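Local coordinates for protein ochratoxinase (Aspergillus niger, PDB 4C65) that hydrolyses ochratoxin A to ochratoxin alpha and L-phenylalanine, acting as a zinc-dependent carboxypeptidase of the amidohydrolase superfamily, at residues W66-H71 / P370-P375; S111-A116 / A200-V205. All blocks are in the same frame, centred on the assembly; numbering follows the deposited sequence. Where two conformers were deposited one is given.

The centres of contacts 1 and 2 are about 7 Å apart, and segments 66-71 and 111-116 come from the neighbouring parallel strands 60-67 and 109-114. Arg113 of contact 2 joins the contacts: its NE donates to Cys68 O (2.7 Å), and its NH1 to Ser372 O (2.8 Å), so one guanidinium reaches both segments of contact 1. Ser111 CB packs 3.3 Å from Trp66 CE2, on the ring face opposite Pro370. Toward the metals, contact 1 supplies His69 and His71 for the first zinc and contact 2 supplies Lys204, which binds both; the side chain of Leu115 comes within about 4 Å of that of His69.

Contact 1: W66-H71 / P370-P375; sequences WDCHMH and PLSVGP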
loop_
_atom_site.group_PDB
_atom_site.type_symbol
_atom_site.label_atom_id
_atom_site.label_comp_id
_atom_site.label_asym_id
_atom_site.label_seq_id
_atom_site.Cartn_x
_atom_site.Cartn_y
_atom_site.Cartn_z
ATOM N N TRP A 66 -21.674 40.322 2.568
ATOM C CA TRP A 66 -20.617 39.312 2.581
ATOM C C TRP A 66 -20.433 38.787 4.000
ATOM O O TRP A 66 -20.595 39.524 4.967
ATOM C CB TRP A 66 -19.284 39.894 2.190
ATOM C CG TRP A 66 -19.053 40.074 0.740
ATOM C CD1 TRP A 66 -19.737 40.881 -0.097
ATOM C CD2 TRP A 66 -17.983 39.512 -0.027
ATOM N NE1 TRP A 66 -19.200 40.811 -1.364
ATOM C CE2 TRP A 66 -18.121 39.974 -1.340
ATOM C CE3 TRP A 66 -16.935 38.639 0.269
ATOM C CZ2 TRP A 66 -17.270 39.581 -2.360
ATOM C CZ3 TRP A 66 -16.072 38.273 -0.745
ATOM C CH2 TRP A 66 -16.241 38.757 -2.042
ATOM N N ASP A 67 -20.139 37.497 4.124
ATOM C CA ASP A 67 -19.494 37.005 5.314
ATOM C C ASP A 67 -18.179 36.389 4.907
ATOM O O ASP A 67 -18.146 35.508 4.034
ATOM C CB ASP A 67 -20.352 36.018 6.070
ATOM C CG ASP A 67 -19.856 35.829 7.501
ATOM O OD1 ASP A 67 -18.837 35.099 7.688
ATOM O OD2 ASP A 67 -20.475 36.424 8.405
ATOM N N CYS A 68 -17.106 36.853 5.540
ATOM C CA CYS A 68 -15.767 36.477 5.148
ATOM C C CYS A 68 -15.168 35.340 5.954
ATOM O O CYS A 68 -13.982 35.038 5.812
ATOM C CB CYS A 68 -14.871 37.693 5.229
ATOM S SG CYS A 68 -15.412 39.022 4.130
ATOM N N HIS A 69 -15.964 34.716 6.809
ATOM C CA HIS A 69 -15.493 33.568 7.552
ATOM C C HIS A 69 -16.567 32.493 7.740
ATOM O O HIS A 69 -17.139 32.367 8.806
ATOM C CB HIS A 69 -14.930 33.977 8.913
ATOM C CG HIS A 69 -14.024 32.940 9.501
ATOM N ND1 HIS A 69 -12.769 33.237 9.972
ATOM C CD2 HIS A 69 -14.154 31.597 9.617
ATOM C CE1 HIS A 69 -12.182 32.129 10.393
ATOM N NE2 HIS A 69 -12.997 31.121 10.181
ATOM N N MET A 70 -16.807 31.719 6.693
ATOM C CA MET A 70 -17.771 30.633 6.731
ATOM C C MET A 70 -17.027 29.315 6.638
ATOM O O MET A 70 -15.881 29.281 6.243
ATOM C CB MET A 70 -18.751 30.766 5.573
ATOM C CG MET A 70 -19.531 32.088 5.531
ATOM S SD MET A 70 -20.427 32.431 7.048
ATOM C CE MET A 70 -21.680 31.149 6.924
ATOM N N HIS A 71 -17.659 28.234 7.058
ATOM C CA HIS A 71 -17.091 26.921 6.847
ATOM C C HIS A 71 -18.151 25.973 6.308
ATOM O O HIS A 71 -19.183 25.767 6.920
ATOM C CB HIS A 71 -16.383 26.371 8.093
ATOM C CG HIS A 71 -17.221 26.369 9.336
ATOM N ND1 HIS A 71 -16.944 27.181 10.418
ATOM C CD2 HIS A 71 -18.301 25.630 9.693
ATOM C CE1 HIS A 71 -17.826 26.954 11.380
ATOM N NE2 HIS A 71 -18.668 26.027 10.960
ATOM N N PRO A 370 -14.835 42.163 -0.248
ATOM C CA PRO A 370 -14.075 41.488 -1.297
ATOM C C PRO A 370 -12.546 41.531 -1.160
ATOM O O PRO A 370 -11.860 40.720 -1.791
ATOM C CB PRO A 370 -14.516 42.193 -2.584
ATOM C CG PRO A 370 -15.735 42.965 -2.232
ATOM C CD PRO A 370 -15.671 43.252 -0.773
ATOM N N LEU A 371 -12.017 42.453 -0.354
ATOM C CA LEU A 371 -10.576 42.455 -0.040
ATOM C C LEU A 371 -10.163 41.121 0.578
ATOM O O LEU A 371 -9.010 40.684 0.462
ATOM C CB LEU A 371 -10.201 43.576 0.903
ATOM C CG LEU A 371 -10.367 45.001 0.381
ATOM C CD1 LEU A 371 -10.195 45.978 1.530
ATOM C CD2 LEU A 371 -9.376 45.301 -0.737
ATOM N N SER A 372 -11.144 40.436 1.150
ATOM C CA SER A 372 -10.932 39.113 1.733
ATOM C C SER A 372 -10.428 38.061 0.749
ATOM O O SER A 372 -9.881 37.041 1.196
ATOM C CB SER A 372 -12.209 38.607 2.413
ATOM O OG SER A 372 -13.205 38.222 1.474
ATOM N N VAL A 373 -10.648 38.275 -0.560
ATOM C CA VAL A 373 -10.202 37.318 -1.589
ATOM C C VAL A 373 -9.267 37.947 -2.587
ATOM O O VAL A 373 -8.923 37.334 -3.588
ATOM C CB VAL A 373 -11.375 36.612 -2.305
ATOM C CG1 VAL A 373 -12.253 35.896 -1.287
ATOM C CG2 VAL A 373 -12.197 37.584 -3.120
ATOM N N GLY A 374 -8.785 39.151 -2.266
ATOM C CA GLY A 374 -7.688 39.737 -2.996
ATOM C C GLY A 374 -7.997 39.880 -4.463
ATOM O O GLY A 374 -9.071 40.351 -4.814
ATOM N N PRO A 375 -7.062 39.479 -5.330
ATOM C CA PRO A 375 -7.275 39.660 -6.780
ATOM C C PRO A 375 -8.357 38.775 -7.376
ATOM O O PRO A 375 -8.629 38.905 -8.556
ATOM C CB PRO A 375 -5.929 39.301 -7.406
ATOM C CG PRO A 375 -4.976 39.100 -6.292
ATOM C CD PRO A 375 -5.707 39.019 -5.002
#
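Just behind the His-x-His zinc motif of the amidohydrolase barrel, Trp66 and Cys68 meet Pro370 and Ser372 of a 3-10 turn, burying 208 Å² between the two segments. The indole carries most of it. Pro370 CA sits over its six-membered ring, 3.9 Å from the centroid and 22° off the normal, which satisfies a CH-pi contact. The pyrrolidine lies over the same face, CG 3.7 Å from Trp66 CZ2, the two side chains crossing at about a right angle. Val373 CG2 instead approaches near the ring plane, 4.3 Å from Trp66 CH2, so the turn covers part of one face and part of the edge.

Ser372 fills the corner between the two side chains of 66-71. Its OG lies 3.6 Å from Trp66 CZ3, obliquely to the ring, and 3.5 Å from Cys68 SG. The Ser372 first torsion (73°) sets OG between the backbone N and carbonyl carbon; the hydroxyl is hydrogen-bonded to Ala369 O, which satisfies it within its own turn. No hydrogen bond spans the two segments, so apolar and van der Waals contact joins them directly. The turn has its own backbone bond, Val373 N to Pro370 O (3.0 Å).

At Cys68 the chain turns a corner, spanned by an Asx turn in which Asp67 OD1 accepts from His69 N (3.0 Å), while Asp67 OD2 bonds to Thr335 OG1. His69 ND1 is hydrogen-bonded to Glu264 OE1, consistent with a second-shell carboxylate that orients this zinc-binding imidazole. In this protein the packed Trp66 directly precedes the family feature, a His-x-His pair presented to the first zinc where the first barrel strand of metal-dependent amidohydrolases ends.

Contact 2: S111-A116 / A200-V205; sequences SYRDLA and AKVIKV
The guanidinium of Arg113 has Leu115 CD2 over one face, 3.8 Å above the plane and toward the rim, while Val202 CG2 comes up obliquely. Val202 also meets the arginine's aliphatic part, the two side chains crossing at about a right angle with CG1 4.0 Å from Arg113 CG; the same CG1 is 4.1 Å from Leu115 CD2. A bend at chi3 turns Arg113 NE out of the line of the chain. NE bonds to Cys68 O, NH1 to Ser372 O and Ser262 OG, and NH2 forms a salt bridge with Glu264 OE2.

The Asp114 carboxylate is approached from above its plane: Ala116 N donates to OD1 over 3.3 Å, 60° out of plane, making an Asx turn. Its OD2 bonds to Ser138 OG.

In one of two conformers of Lys204, NZ lies 3.1 Å from Leu115 O, meeting the carbonyl at 121° from 56° above its plane; the bond belongs to that conformer and is to that extent doubtful. Lys204 is an active-site residue that binds both zinc ions, as in relatives probably through a carboxylated NZ, whereas this conformer is an unmodified lysine within hydrogen-bonding distance of a backbone carbonyl.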
loop_
_atom_site.group_PDB
_atom_site.type_symbol
_atom_site.label_atom_id
_atom_site.label_comp_id
_atom_site.label_asym_id
_atom_site.label_seq_id
_atom_site.Cartn_x
_atom_site.Cartn_y
_atom_site.Cartn_z
ATOM N N SER A 111 -22.476 36.896 -1.036
ATOM C CA SER A 111 -21.129 36.347 -1.107
ATOM C C SER A 111 -20.706 35.773 0.238
ATOM O O SER A 111 -20.978 36.356 1.281
ATOM C CB SER A 111 -20.104 37.408 -1.574
ATOM O OG SER A 111 -20.257 37.730 -2.961
ATOM N N TYR A 112 -20.025 34.639 0.169
ATOM C CA TYR A 112 -19.454 33.961 1.298
ATOM C C TYR A 112 -17.987 33.603 0.986
ATOM O O TYR A 112 -17.678 33.149 -0.093
ATOM C CB TYR A 112 -20.181 32.643 1.513
ATOM C CG TYR A 112 -21.385 32.610 2.443
ATOM C CD1 TYR A 112 -21.745 33.688 3.240
ATOM C CD2 TYR A 112 -22.117 31.425 2.573
ATOM C CE1 TYR A 112 -22.828 33.586 4.107
ATOM C CE2 TYR A 112 -23.172 31.321 3.440
ATOM C CZ TYR A 112 -23.542 32.403 4.190
ATOM O OH TYR A 112 -24.591 32.259 5.053
ATOM N N ARG A 113 -17.096 33.826 1.955
ATOM C CA ARG A 113 -15.761 33.249 1.916
ATOM C C ARG A 113 -15.709 32.041 2.838
ATOM O O ARG A 113 -15.750 32.178 4.069
ATOM C CB ARG A 113 -14.688 34.280 2.286
ATOM C CG ARG A 113 -13.271 33.810 1.949
ATOM C CD ARG A 113 -12.218 34.839 2.308
ATOM N NE ARG A 113 -12.194 35.118 3.743
ATOM C CZ ARG A 113 -11.189 35.691 4.400
ATOM N NH1 ARG A 113 -10.071 36.053 3.777
ATOM N NH2 ARG A 113 -11.290 35.896 5.706
ATOM N N ASP A 114 -15.667 30.863 2.214
ATOM C CA ASP A 114 -15.534 29.581 2.881
ATOM C C ASP A 114 -14.057 29.363 3.209
ATOM O O ASP A 114 -13.214 29.421 2.315
ATOM C CB ASP A 114 -16.023 28.477 1.940
ATOM C CG ASP A 114 -15.727 27.102 2.437
ATOM O OD1 ASP A 114 -15.783 26.864 3.659
ATOM O OD2 ASP A 114 -15.506 26.224 1.596
ATOM N N LEU A 115 -13.753 29.074 4.469
ATOM C CA LEU A 115 -12.364 28.915 4.906
ATOM C C LEU A 115 -12.008 27.511 5.391
ATOM O O LEU A 115 -10.870 27.244 5.796
ATOM C CB LEU A 115 -12.066 29.942 5.987
ATOM C CG LEU A 115 -12.063 31.388 5.507
ATOM C CD1 LEU A 115 -11.760 32.304 6.685
ATOM C CD2 LEU A 115 -11.033 31.593 4.394
ATOM N N ALA A 116 -12.948 26.580 5.314
ATOM C CA ALA A 116 -12.622 25.169 5.465
ATOM C C ALA A 116 -13.836 24.360 5.062
ATOM O O ALA A 116 -14.889 24.471 5.685
ATOM C CB ALA A 116 -12.249 24.855 6.902
ATOM N N ALA A 200 -10.165 26.596 -5.498
ATOM C CA ALA A 200 -10.081 27.520 -4.388
ATOM C C ALA A 200 -9.717 28.928 -4.871
ATOM O O ALA A 200 -8.850 29.103 -5.712
ATOM C CB ALA A 200 -9.081 27.033 -3.366
ATOM N N LYS A 201 -10.442 29.910 -4.359
ATOM C CA LYS A 201 -10.207 31.306 -4.689
ATOM C C LYS A 201 -9.538 32.046 -3.526
ATOM O O LYS A 201 -9.285 33.240 -3.611
ATOM C CB LYS A 201 -11.513 31.965 -5.095
ATOM C CG LYS A 201 -11.828 31.710 -6.556
ATOM C CD LYS A 201 -13.241 32.113 -6.898
ATOM C CE LYS A 201 -13.644 31.605 -8.306
ATOM N NZ LYS A 201 -14.521 32.567 -9.013
ATOM N N VAL A 202 -9.248 31.331 -2.459
ATOM C CA VAL A 202 -8.428 31.853 -1.406
ATOM C C VAL A 202 -7.660 30.684 -0.800
ATOM O O VAL A 202 -8.032 29.525 -1.007
ATOM C CB VAL A 202 -9.280 32.609 -0.365
ATOM C CG1 VAL A 202 -10.198 31.673 0.409
ATOM C CG2 VAL A 202 -8.381 33.391 0.603
ATOM N N ILE A 203 -6.586 30.976 -0.063
ATOM C CA ILE A 203 -5.908 29.938 0.725
ATOM C C ILE A 203 -5.997 30.256 2.206
ATOM O O ILE A 203 -5.777 31.391 2.627
ATOM C CB ILE A 203 -4.434 29.736 0.289
ATOM C CG1 ILE A 203 -4.351 29.307 -1.170
ATOM C CG2 ILE A 203 -3.744 28.667 1.156
ATOM C CD1 ILE A 203 -5.008 27.972 -1.477
ATOM N N LYS A 204 -6.304 29.241 3.005
ATOM C CA LYS A 204 -6.392 29.393 4.470
ATOM C C LYS A 204 -5.355 28.536 5.176
ATOM O O LYS A 204 -5.277 27.340 4.937
ATOM C CB LYS A 204 -7.807 29.017 4.941
ATOM C CG LYS A 204 -7.971 28.629 6.397
ATOM C CD LYS A 204 -8.224 29.782 7.333
ATOM C CE LYS A 204 -8.677 29.027 8.624
ATOM N NZ LYS A 204 -9.915 28.123 8.648
ATOM N N VAL A 205 -4.611 29.147 6.109
ATOM C CA VAL A 205 -3.659 28.418 6.970
ATOM C C VAL A 205 -4.012 28.570 8.443
ATOM O O VAL A 205 -4.634 29.558 8.841
ATOM C CB VAL A 205 -2.206 28.897 6.828
ATOM C CG1 VAL A 205 -1.738 28.673 5.423
ATOM C CG2 VAL A 205 -2.048 30.364 7.186
#